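Glycinin A3B4 subunit (Glycine max, PDB 2D5F) is an 11S seed storage globulin of two cupin domains, trimeric as proglycinin and hexameric once matured, that probably supplies nitrogen and carbon to the seedling. Local coordinates at the interface of chains A and B. Sequence-based numbering; all coordinates share one arbitrary frame. Chains: chain A/B, glycinin A3B4 subunit.

The interface of chains A and B. Residues chain A 462-463, 466; chain B 57, 60, 111, 114, 132, 244, 246.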
loop_
_atom_site.group_PDB
_atom_site.type_symbol
_atom_site.label_atom_id
_atom_site.label_comp_id
_atom_site.label_asym_id
_atom_site.label_seq_id
_atom_site.Cartn_x
_atom_site.Cartn_y
_atom_site.Cartn_z
ATOM N N ILE A 462 28.622 -11.428 -12.540
ATOM C CA ILE A 462 29.352 -10.662 -13.547
ATOM C C ILE A 462 29.985 -11.543 -14.622
ATOM O O ILE A 462 30.553 -12.590 -14.320
ATOM C CB ILE A 462 30.444 -9.813 -12.871
ATOM C CG1 ILE A 462 29.801 -8.878 -11.848
ATOM C CG2 ILE A 462 31.228 -9.018 -13.909
ATOM C CD1 ILE A 462 30.799 -8.100 -11.018
ATOM N N PRO A 463 29.886 -11.130 -15.899
ATOM C CA PRO A 463 30.459 -11.902 -17.011
ATOM C C PRO A 463 31.967 -12.153 -16.843
ATOM O O PRO A 463 32.696 -11.292 -16.351
ATOM C CB PRO A 463 30.159 -11.029 -18.234
ATOM C CG PRO A 463 28.897 -10.297 -17.831
ATOM C CD PRO A 463 29.202 -9.921 -16.398
ATOM N N VAL A 466 34.374 -9.489 -18.055
ATOM C CA VAL A 466 34.342 -8.239 -17.306
ATOM C C VAL A 466 35.278 -8.445 -16.120
ATOM O O VAL A 466 36.051 -7.563 -15.757
ATOM C CB VAL A 466 32.926 -7.917 -16.786
ATOM C CG1 VAL A 466 32.990 -6.754 -15.806
ATOM C CG2 VAL A 466 32.013 -7.570 -17.957
ATOM N N LEU B 57 35.512 0.216 -20.535
ATOM C CA LEU B 57 34.775 -0.512 -19.511
ATOM C C LEU B 57 34.898 0.196 -18.161
ATOM O O LEU B 57 36.001 0.433 -17.671
ATOM C CB LEU B 57 35.316 -1.946 -19.385
ATOM C CG LEU B 57 34.892 -2.818 -18.191
ATOM C CD1 LEU B 57 33.421 -3.227 -18.293
ATOM C CD2 LEU B 57 35.759 -4.058 -18.160
ATOM N N PRO B 60 33.346 -2.415 -12.014
ATOM C CA PRO B 60 32.260 -2.573 -11.036
ATOM C C PRO B 60 32.371 -1.693 -9.792
ATOM O O PRO B 60 33.426 -1.621 -9.166
ATOM C CB PRO B 60 32.320 -4.058 -10.690
ATOM C CG PRO B 60 32.826 -4.676 -11.962
ATOM C CD PRO B 60 33.920 -3.724 -12.374
ATOM N N HIS B 111 25.977 -15.473 -16.177
ATOM C CA HIS B 111 25.954 -14.207 -15.468
ATOM C C HIS B 111 24.561 -13.612 -15.549
ATOM O O HIS B 111 23.706 -14.109 -16.286
ATOM C CB HIS B 111 26.988 -13.245 -16.069
ATOM C CG HIS B 111 26.854 -13.048 -17.550
ATOM N ND1 HIS B 111 25.829 -12.320 -18.116
ATOM C CD2 HIS B 111 27.629 -13.468 -18.578
ATOM C CE1 HIS B 111 25.981 -12.296 -19.428
ATOM N NE2 HIS B 111 27.065 -12.985 -19.735
ATOM N N ILE B 114 22.064 -8.808 -19.251
ATOM C CA ILE B 114 22.834 -7.703 -19.811
ATOM C C ILE B 114 21.814 -6.738 -20.399
ATOM O O ILE B 114 20.959 -7.140 -21.186
ATOM C CB ILE B 114 23.785 -8.176 -20.932
ATOM C CG1 ILE B 114 24.837 -9.122 -20.355
ATOM C CG2 ILE B 114 24.430 -6.980 -21.606
ATOM C CD1 ILE B 114 25.623 -8.539 -19.206
ATOM N N TRP B 132 28.355 -2.180 -13.822
ATOM C CA TRP B 132 29.491 -1.924 -14.693
ATOM C C TRP B 132 28.918 -1.575 -16.057
ATOM O O TRP B 132 27.812 -2.001 -16.407
ATOM C CB TRP B 132 30.407 -3.152 -14.807
ATOM C CG TRP B 132 29.714 -4.399 -15.250
ATOM C CD1 TRP B 132 29.178 -5.366 -14.448
ATOM C CD2 TRP B 132 29.424 -4.789 -16.597
ATOM N NE1 TRP B 132 28.572 -6.330 -15.210
ATOM C CE2 TRP B 132 28.707 -6.002 -16.534
ATOM C CE3 TRP B 132 29.701 -4.230 -17.853
ATOM C CZ2 TRP B 132 28.257 -6.668 -17.678
ATOM C CZ3 TRP B 132 29.255 -4.892 -18.993
ATOM C CH2 TRP B 132 28.540 -6.099 -18.896
ATOM N N LEU B 244 35.203 -6.452 -25.603
ATOM C CA LEU B 244 34.617 -7.279 -24.560
ATOM C C LEU B 244 33.585 -8.216 -25.164
ATOM O O LEU B 244 32.840 -7.831 -26.070
ATOM C CB LEU B 244 33.935 -6.401 -23.507
ATOM C CG LEU B 244 33.386 -7.137 -22.283
ATOM C CD1 LEU B 244 34.547 -7.590 -21.401
ATOM C CD2 LEU B 244 32.454 -6.220 -21.508
ATOM N N VAL B 246 30.456 -10.938 -24.061
ATOM C CA VAL B 246 29.573 -11.449 -23.016
ATOM C C VAL B 246 28.390 -12.197 -23.629
ATOM O O VAL B 246 28.164 -12.136 -24.835
ATOM C CB VAL B 246 29.022 -10.309 -22.114
ATOM C CG1 VAL B 246 30.174 -9.495 -21.532
ATOM C CG2 VAL B 246 28.077 -9.417 -22.908
#
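A:Pro463 and A:Val466, at the loop-to-helix step that begins helix 464-471, dock on B:Trp132 and B:His111 as part of the head-to-tail contact typical of bicupin seed globulins. The helix belongs to the C-terminal helical region of chain A, while strands 56-62, 109-111, 114-118 and 131-135 of the N-terminal cupin of chain B, with the loop carrying B:Leu244 and B:Val246, form the receiving surface.

A:Pro463 is the wedge. Its CG stands over the centre of the B:His111 imidazole, 3.5 Å from the ring centroid, in a CH-pi contact, the side chains crossing at about a right angle. B:His111 presents that face because its CG lies between the backbone N and the carbonyl carbon (chi1 54°). The other pyrrolidine carbons are shared out: CD comes in at the rim of the B:Trp132 benzo ring, tilted toward the face that A:Val466 covers, 3.6 Å from CZ2, and CB meets CG1 of B:Val246 at 3.6 Å. CD1 of B:Ile114 also reaches the proline CG, 4.0 Å away.

Three residues on, in the first turn of the helix, A:Val466 covers a face of the indole. Its CG2 sits above the six-membered ring, 3.7 Å from the centroid, while CG1, anti to the backbone N (chi1 170°), reaches toward the indole CG and CD2. CD2 of B:Leu244 packs against the same CG2 from beside the ring, 3.8 Å away. At the margin, CG2 of A:Ile462 shares that indole face, lying over the NE1 end at 4.0 Å, while CD1 reaches CG of B:Pro60, 4.1 Å away.

No nitrogen or oxygen comes within bonding reach across this patch, where shape and ring faces do the work. The fit illustrates how one subunit's C-terminal helices can clasp the next subunit's N-terminal cupin, joining protomers within the trimeric ring that underlies the 11S hexamer.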